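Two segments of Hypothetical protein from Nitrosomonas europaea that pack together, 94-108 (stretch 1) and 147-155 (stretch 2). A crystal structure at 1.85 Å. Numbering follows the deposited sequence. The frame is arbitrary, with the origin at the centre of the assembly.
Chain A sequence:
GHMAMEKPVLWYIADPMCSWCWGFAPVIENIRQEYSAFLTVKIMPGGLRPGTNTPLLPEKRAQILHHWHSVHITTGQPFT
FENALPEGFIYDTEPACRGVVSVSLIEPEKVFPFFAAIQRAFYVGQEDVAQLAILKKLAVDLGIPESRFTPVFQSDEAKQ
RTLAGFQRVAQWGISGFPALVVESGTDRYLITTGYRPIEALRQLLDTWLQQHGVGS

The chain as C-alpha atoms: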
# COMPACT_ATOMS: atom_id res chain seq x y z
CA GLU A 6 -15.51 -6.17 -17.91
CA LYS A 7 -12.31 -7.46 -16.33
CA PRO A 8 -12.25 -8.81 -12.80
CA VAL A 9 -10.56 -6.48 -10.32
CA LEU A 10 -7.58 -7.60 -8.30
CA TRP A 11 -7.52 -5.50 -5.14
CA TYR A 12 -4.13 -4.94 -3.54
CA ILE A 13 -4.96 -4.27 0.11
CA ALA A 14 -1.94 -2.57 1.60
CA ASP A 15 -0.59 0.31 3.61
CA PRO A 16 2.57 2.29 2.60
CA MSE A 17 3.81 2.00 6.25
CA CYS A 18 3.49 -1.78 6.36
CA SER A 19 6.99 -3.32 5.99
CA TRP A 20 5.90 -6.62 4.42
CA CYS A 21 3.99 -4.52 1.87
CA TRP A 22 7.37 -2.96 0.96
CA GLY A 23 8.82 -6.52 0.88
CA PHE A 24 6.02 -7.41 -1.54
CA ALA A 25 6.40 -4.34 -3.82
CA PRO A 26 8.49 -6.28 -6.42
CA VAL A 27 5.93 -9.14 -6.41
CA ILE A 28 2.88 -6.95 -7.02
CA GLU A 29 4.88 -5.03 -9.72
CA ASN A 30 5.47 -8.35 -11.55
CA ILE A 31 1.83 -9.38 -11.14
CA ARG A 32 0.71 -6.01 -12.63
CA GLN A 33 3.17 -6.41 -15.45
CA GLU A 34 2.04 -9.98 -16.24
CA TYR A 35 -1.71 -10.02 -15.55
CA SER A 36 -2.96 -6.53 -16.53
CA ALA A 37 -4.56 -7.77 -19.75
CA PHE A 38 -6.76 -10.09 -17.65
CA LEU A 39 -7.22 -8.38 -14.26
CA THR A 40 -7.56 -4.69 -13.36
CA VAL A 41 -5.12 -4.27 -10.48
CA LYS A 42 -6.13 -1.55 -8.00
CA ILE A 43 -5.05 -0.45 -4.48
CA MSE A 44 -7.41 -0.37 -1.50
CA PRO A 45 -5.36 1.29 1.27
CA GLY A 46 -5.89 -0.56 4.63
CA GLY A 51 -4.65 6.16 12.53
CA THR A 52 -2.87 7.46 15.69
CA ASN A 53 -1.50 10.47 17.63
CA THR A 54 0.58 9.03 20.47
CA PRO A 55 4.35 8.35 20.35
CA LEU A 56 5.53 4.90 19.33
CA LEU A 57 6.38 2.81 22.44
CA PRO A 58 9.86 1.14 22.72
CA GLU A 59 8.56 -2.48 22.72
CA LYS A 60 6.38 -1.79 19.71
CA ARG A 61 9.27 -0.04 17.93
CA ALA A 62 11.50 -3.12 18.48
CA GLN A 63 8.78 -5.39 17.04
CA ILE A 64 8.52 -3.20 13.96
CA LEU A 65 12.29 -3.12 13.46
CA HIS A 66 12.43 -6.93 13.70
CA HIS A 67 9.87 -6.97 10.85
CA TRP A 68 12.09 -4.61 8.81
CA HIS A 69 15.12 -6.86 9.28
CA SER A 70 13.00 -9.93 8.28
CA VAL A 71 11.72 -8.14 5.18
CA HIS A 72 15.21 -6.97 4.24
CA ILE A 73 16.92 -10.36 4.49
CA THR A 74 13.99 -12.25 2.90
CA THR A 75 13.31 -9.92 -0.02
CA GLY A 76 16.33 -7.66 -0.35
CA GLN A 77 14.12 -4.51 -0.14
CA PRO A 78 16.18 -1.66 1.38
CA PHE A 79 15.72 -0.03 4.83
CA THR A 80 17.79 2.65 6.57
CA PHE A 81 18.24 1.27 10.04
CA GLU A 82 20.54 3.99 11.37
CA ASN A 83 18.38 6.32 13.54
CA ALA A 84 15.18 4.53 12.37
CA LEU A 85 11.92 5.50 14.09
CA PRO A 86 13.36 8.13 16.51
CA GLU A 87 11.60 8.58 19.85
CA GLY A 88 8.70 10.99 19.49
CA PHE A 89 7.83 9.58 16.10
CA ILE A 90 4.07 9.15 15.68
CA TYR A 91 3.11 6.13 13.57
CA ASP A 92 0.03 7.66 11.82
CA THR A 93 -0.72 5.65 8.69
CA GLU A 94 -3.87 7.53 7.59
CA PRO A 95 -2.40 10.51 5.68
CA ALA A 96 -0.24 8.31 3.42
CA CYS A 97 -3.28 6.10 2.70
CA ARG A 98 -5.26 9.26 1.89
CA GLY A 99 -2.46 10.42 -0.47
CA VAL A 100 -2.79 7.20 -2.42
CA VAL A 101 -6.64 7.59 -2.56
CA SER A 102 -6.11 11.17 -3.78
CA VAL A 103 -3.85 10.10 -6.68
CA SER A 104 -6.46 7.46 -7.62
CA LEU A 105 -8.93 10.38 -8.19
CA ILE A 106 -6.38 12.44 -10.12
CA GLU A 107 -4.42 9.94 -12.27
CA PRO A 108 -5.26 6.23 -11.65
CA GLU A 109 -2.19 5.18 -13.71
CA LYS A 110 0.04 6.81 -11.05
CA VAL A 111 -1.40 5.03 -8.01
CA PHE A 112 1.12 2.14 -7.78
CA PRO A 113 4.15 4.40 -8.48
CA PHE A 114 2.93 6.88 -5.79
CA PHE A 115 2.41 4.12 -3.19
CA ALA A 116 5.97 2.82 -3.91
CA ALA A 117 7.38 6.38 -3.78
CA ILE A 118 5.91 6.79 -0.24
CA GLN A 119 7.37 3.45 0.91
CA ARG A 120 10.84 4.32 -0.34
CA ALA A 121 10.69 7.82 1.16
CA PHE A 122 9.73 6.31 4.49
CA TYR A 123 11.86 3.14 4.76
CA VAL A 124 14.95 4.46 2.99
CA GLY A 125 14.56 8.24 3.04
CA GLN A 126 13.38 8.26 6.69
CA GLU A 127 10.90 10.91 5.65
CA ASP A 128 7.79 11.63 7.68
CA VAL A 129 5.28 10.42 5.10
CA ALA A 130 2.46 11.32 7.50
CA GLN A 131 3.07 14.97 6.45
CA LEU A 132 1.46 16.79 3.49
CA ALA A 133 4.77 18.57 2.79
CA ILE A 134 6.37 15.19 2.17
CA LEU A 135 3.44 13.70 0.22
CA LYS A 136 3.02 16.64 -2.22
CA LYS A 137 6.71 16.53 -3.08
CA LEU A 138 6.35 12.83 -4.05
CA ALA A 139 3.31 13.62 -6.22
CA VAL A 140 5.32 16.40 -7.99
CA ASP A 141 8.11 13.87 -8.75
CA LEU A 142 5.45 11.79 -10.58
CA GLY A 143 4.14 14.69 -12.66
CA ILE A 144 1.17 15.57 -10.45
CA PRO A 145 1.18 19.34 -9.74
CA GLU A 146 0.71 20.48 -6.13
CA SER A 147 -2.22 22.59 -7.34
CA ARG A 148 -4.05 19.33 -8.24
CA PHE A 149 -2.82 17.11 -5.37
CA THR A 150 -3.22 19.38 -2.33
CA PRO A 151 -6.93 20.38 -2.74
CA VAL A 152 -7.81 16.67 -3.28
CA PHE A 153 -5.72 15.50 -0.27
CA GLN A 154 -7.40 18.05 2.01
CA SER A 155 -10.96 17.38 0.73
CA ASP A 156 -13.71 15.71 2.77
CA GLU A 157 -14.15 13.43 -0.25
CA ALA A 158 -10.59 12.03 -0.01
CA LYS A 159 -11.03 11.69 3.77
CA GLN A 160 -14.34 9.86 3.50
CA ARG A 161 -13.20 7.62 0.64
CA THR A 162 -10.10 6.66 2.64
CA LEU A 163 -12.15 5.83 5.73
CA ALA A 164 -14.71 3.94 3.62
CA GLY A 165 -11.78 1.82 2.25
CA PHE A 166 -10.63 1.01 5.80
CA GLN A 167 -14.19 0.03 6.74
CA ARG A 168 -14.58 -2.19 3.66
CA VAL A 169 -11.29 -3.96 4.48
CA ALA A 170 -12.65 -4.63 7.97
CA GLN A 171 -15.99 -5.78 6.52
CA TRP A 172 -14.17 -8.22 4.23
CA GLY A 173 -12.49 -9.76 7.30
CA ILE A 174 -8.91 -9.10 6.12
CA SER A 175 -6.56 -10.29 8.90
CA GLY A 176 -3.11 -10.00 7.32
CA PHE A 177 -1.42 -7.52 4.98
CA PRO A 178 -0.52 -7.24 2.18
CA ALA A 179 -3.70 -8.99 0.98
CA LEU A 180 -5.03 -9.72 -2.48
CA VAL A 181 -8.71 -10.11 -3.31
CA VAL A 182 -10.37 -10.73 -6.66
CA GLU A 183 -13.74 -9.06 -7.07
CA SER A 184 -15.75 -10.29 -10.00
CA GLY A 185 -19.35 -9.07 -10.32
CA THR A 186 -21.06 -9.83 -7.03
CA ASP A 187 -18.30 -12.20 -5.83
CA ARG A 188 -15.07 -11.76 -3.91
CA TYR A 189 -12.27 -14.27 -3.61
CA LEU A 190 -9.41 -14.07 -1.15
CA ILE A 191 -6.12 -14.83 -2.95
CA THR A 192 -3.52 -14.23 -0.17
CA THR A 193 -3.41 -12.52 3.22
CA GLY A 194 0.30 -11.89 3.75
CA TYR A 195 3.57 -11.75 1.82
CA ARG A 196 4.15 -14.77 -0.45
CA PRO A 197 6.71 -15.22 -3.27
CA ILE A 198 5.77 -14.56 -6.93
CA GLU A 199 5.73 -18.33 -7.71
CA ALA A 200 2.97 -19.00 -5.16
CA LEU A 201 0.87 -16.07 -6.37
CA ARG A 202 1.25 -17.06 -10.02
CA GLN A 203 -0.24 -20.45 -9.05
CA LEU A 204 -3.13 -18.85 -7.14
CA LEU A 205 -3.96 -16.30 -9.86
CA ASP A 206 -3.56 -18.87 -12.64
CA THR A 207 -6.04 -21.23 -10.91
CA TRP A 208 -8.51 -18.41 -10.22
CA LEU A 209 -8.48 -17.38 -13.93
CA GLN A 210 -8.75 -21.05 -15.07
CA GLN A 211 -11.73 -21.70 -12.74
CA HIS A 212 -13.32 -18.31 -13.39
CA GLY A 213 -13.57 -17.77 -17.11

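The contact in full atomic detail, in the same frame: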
# COMPACT_ATOMS: atom_id res chain seq x y z
N GLU A 94 -2.74 7.04 8.37
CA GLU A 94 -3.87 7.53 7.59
C GLU A 94 -3.52 8.53 6.48
O GLU A 94 -4.09 8.43 5.37
CB GLU A 94 -5.01 8.05 8.50
CG GLU A 94 -6.30 8.40 7.76
CD GLU A 94 -6.30 9.81 7.19
OE1 GLU A 94 -5.45 10.61 7.64
OE2 GLU A 94 -7.14 10.13 6.32
N PRO A 95 -2.69 9.56 6.77
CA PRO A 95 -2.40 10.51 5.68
C PRO A 95 -1.77 9.89 4.42
O PRO A 95 -2.15 10.28 3.32
CB PRO A 95 -1.45 11.51 6.34
CG PRO A 95 -1.93 11.53 7.78
CD PRO A 95 -2.12 10.05 8.04
N ALA A 96 -0.85 8.93 4.58
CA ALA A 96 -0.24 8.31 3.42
C ALA A 96 -1.30 7.52 2.65
O ALA A 96 -1.33 7.56 1.43
CB ALA A 96 0.94 7.41 3.83
N CYS A 97 -2.14 6.78 3.36
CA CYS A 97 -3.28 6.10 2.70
C CYS A 97 -4.16 7.08 1.91
O CYS A 97 -4.51 6.83 0.75
CB CYS A 97 -4.12 5.35 3.73
SG CYS A 97 -3.31 3.95 4.40
N ARG A 98 -4.51 8.21 2.54
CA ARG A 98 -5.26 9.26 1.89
C ARG A 98 -4.53 9.87 0.67
O ARG A 98 -5.18 10.31 -0.28
CB ARG A 98 -5.67 10.37 2.90
CG ARG A 98 -6.48 11.51 2.31
CD ARG A 98 -7.30 12.25 3.40
NE ARG A 98 -6.66 12.36 4.71
CZ ARG A 98 -6.11 13.47 5.21
NH1 ARG A 98 -5.57 13.43 6.42
NH2 ARG A 98 -6.08 14.62 4.52
N GLY A 99 -3.21 9.88 0.69
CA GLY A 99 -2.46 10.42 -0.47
C GLY A 99 -2.65 9.52 -1.66
O GLY A 99 -2.85 9.98 -2.80
N VAL A 100 -2.60 8.22 -1.39
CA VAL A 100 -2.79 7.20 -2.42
C VAL A 100 -4.23 7.32 -3.02
O VAL A 100 -4.39 7.36 -4.23
CB VAL A 100 -2.51 5.79 -1.86
CG1 VAL A 100 -2.93 4.71 -2.89
CG2 VAL A 100 -1.00 5.66 -1.42
N VAL A 101 -5.24 7.43 -2.15
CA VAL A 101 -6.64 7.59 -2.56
C VAL A 101 -6.75 8.82 -3.45
O VAL A 101 -7.40 8.77 -4.50
CB VAL A 101 -7.61 7.71 -1.34
CG1 VAL A 101 -9.05 8.12 -1.80
CG2 VAL A 101 -7.64 6.39 -0.56
N SER A 102 -6.12 9.93 -3.02
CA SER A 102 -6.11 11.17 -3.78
C SER A 102 -5.57 11.01 -5.21
O SER A 102 -6.18 11.52 -6.16
CB SER A 102 -5.29 12.25 -3.06
OG SER A 102 -5.86 12.60 -1.81
N VAL A 103 -4.44 10.32 -5.36
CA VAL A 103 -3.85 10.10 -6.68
C VAL A 103 -4.77 9.21 -7.54
O VAL A 103 -4.89 9.40 -8.75
CB VAL A 103 -2.43 9.49 -6.54
CG1 VAL A 103 -1.90 9.01 -7.91
CG2 VAL A 103 -1.47 10.52 -5.89
N SER A 104 -5.47 8.28 -6.90
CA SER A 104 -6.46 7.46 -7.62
C SER A 104 -7.58 8.31 -8.27
O SER A 104 -8.12 7.90 -9.30
CB SER A 104 -7.05 6.36 -6.73
OG SER A 104 -8.07 6.87 -5.89
N LEU A 105 -7.92 9.45 -7.67
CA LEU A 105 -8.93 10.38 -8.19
C LEU A 105 -8.36 11.30 -9.28
O LEU A 105 -9.10 11.79 -10.16
CB LEU A 105 -9.48 11.25 -7.04
CG LEU A 105 -10.08 10.47 -5.85
CD1 LEU A 105 -10.52 11.35 -4.70
CD2 LEU A 105 -11.22 9.63 -6.33
N ILE A 106 -7.06 11.56 -9.19
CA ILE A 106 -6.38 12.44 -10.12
C ILE A 106 -5.86 11.70 -11.37
O ILE A 106 -6.20 12.08 -12.51
CB ILE A 106 -5.19 13.19 -9.44
CG1 ILE A 106 -5.70 14.00 -8.24
CG2 ILE A 106 -4.49 14.13 -10.47
CD1 ILE A 106 -4.60 14.57 -7.37
N GLU A 107 -5.03 10.69 -11.16
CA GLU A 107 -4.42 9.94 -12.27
C GLU A 107 -4.26 8.48 -11.83
O GLU A 107 -3.22 8.12 -11.27
CB GLU A 107 -3.06 10.55 -12.71
CG GLU A 107 -3.15 11.94 -13.35
CD GLU A 107 -1.80 12.47 -13.82
OE1 GLU A 107 -1.56 12.47 -15.05
OE2 GLU A 107 -0.99 12.91 -12.98
N PRO A 108 -5.29 7.64 -12.06
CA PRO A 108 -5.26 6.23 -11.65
C PRO A 108 -3.99 5.47 -12.05
O PRO A 108 -3.54 4.60 -11.31
CB PRO A 108 -6.47 5.64 -12.38
CG PRO A 108 -7.40 6.76 -12.49
CD PRO A 108 -6.56 7.98 -12.74
N SER A 147 -0.92 21.95 -7.16
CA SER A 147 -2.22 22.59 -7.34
C SER A 147 -3.37 21.59 -7.60
O SER A 147 -4.54 21.94 -7.38
CB SER A 147 -2.14 23.65 -8.48
OG SER A 147 -1.92 22.91 -9.73
N ARG A 148 -3.03 20.36 -8.06
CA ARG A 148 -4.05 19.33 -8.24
C ARG A 148 -4.10 18.43 -7.00
O ARG A 148 -5.18 18.16 -6.47
CB ARG A 148 -3.84 18.54 -9.55
CG ARG A 148 -4.14 19.34 -10.84
CD ARG A 148 -3.36 18.83 -12.08
NE ARG A 148 -4.02 17.72 -12.79
CZ ARG A 148 -3.53 16.48 -12.96
NH1 ARG A 148 -2.35 16.10 -12.46
NH2 ARG A 148 -4.25 15.60 -13.65
N PHE A 149 -2.92 18.02 -6.52
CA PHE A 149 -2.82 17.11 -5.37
C PHE A 149 -3.35 17.67 -4.05
O PHE A 149 -4.10 16.98 -3.35
CB PHE A 149 -1.38 16.62 -5.15
CG PHE A 149 -1.25 15.70 -3.96
CD1 PHE A 149 -1.53 14.35 -4.09
CD2 PHE A 149 -0.88 16.20 -2.71
CE1 PHE A 149 -1.42 13.48 -2.98
CE2 PHE A 149 -0.77 15.34 -1.61
CZ PHE A 149 -1.04 13.98 -1.75
N THR A 150 -2.91 18.87 -3.67
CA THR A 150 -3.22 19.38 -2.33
C THR A 150 -4.74 19.60 -2.06
O THR A 150 -5.23 19.15 -1.02
CB THR A 150 -2.39 20.62 -1.94
OG1 THR A 150 -1.00 20.28 -1.97
CG2 THR A 150 -2.74 21.09 -0.54
N PRO A 151 -5.47 20.27 -2.97
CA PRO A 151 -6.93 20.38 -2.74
C PRO A 151 -7.62 19.00 -2.55
O PRO A 151 -8.49 18.86 -1.66
CB PRO A 151 -7.44 21.07 -4.00
CG PRO A 151 -6.26 21.88 -4.49
CD PRO A 151 -5.07 20.97 -4.20
N VAL A 152 -7.24 18.02 -3.38
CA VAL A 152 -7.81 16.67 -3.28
C VAL A 152 -7.46 16.01 -1.94
O VAL A 152 -8.36 15.55 -1.24
CB VAL A 152 -7.46 15.77 -4.51
CG1 VAL A 152 -7.99 14.33 -4.34
CG2 VAL A 152 -8.04 16.41 -5.80
N PHE A 153 -6.17 16.03 -1.57
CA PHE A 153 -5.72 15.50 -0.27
C PHE A 153 -6.47 16.08 0.96
O PHE A 153 -6.79 15.37 1.93
CB PHE A 153 -4.19 15.67 -0.11
CG PHE A 153 -3.67 15.20 1.21
CD1 PHE A 153 -3.37 13.85 1.41
CD2 PHE A 153 -3.48 16.09 2.26
CE1 PHE A 153 -2.89 13.40 2.63
CE2 PHE A 153 -3.00 15.65 3.50
CZ PHE A 153 -2.70 14.30 3.68
N GLN A 154 -6.75 17.38 0.90
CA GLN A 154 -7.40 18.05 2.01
C GLN A 154 -8.93 17.91 2.01
O GLN A 154 -9.59 18.31 2.99
CB GLN A 154 -6.98 19.53 2.04
CG GLN A 154 -5.45 19.65 2.30
CD GLN A 154 -4.97 21.08 2.34
OE1 GLN A 154 -5.58 21.97 1.75
NE2 GLN A 154 -3.85 21.31 3.02
N SER A 155 -9.50 17.38 0.92
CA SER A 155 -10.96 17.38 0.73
C SER A 155 -11.64 16.36 1.64
O SER A 155 -11.07 15.31 1.93
CB SER A 155 -11.34 17.06 -0.73
OG SER A 155 -10.98 15.74 -1.08

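Two helices cross steeply, their N-to-C directions 121° apart, and are held by an aromatic knob set into a polar-edged hole, with an apolar patch beside it, one hydrogen-bonded, stacked arginine at one end and a single salt bridge between the stretches at the other. The axes approach to 8.9 Å, and the backbones come closest at Ser102 and Phe153, whose CA atoms are 5.6 Å apart.

Phe153 is the knob, and no other residue has more area covered across the contact. Its CA-to-CB bond points sideways, but with chi1 at t the ring swings in among Pro95, Arg98, Gly99 and Ser102. Two of the four are small, Gly99 and Ser102. Gly99 has no side chain, so its backbone meets the edges of two rings directly: Gly99 CA lies 4.0 Å from Phe153 CD1, and Gly99 O lies 3.8 Å from Phe149 CE1. Ser102 CB packs 3.6 Å from Val152 CG1, while its OG approaches Phe153 CA at 3.3 Å. A hydroxyl can be buried here because Ser102 OG donates to Arg98 O, 2.8 Å away in its own helix, and so needs no partner across the gap.

Arg98 closes the hole and does three jobs at once. Its guanidinium lies flat on one face of the Phe153 ring, planes at 25°, with Arg98 CZ 4.2 Å from the centroid of the Phe153 ring, a cation-pi arrangement. From that position Arg98 NH2 donates to Phe153 O at 2.8 Å, and this is the one hydrogen bond between the stretches. Glu94, one turn earlier, steadies the group: Arg98 NE reaches Glu94 OE2 at 2.8 Å and Arg98 NH1 reaches Glu94 OE1 at 3.1 Å, so the acid orients the guanidinium without touching the other helix.

Further along, the contact is mainly apolar. Phe149, also t, presents its ring edge to Val103, with Phe149 CE1 4.2 Å from Val103 CG2. Val152 points toward the first helix, its CG1 3.9 Å from Leu105 CD1 and its CG2 4.2 Å from Ile106 CG1. Ile106 is long enough to serve several neighbours: its CD1 comes 3.7 Å from Phe149 CA, and its CG2 lies over a face of the Arg148 guanidinium, 3.5 Å from Arg148 NH2. Just past the helix, Glu107 forms a salt bridge with the exposed Arg148, Glu107 OE2 to Arg148 NH1 at 3.5 Å.

The rule is economical: glycine and serine where the backbones come near, a large ring to fill the space, branched aliphatics beyond, and arginines whose flat groups cover apolar surface while their nitrogens meet polar partners.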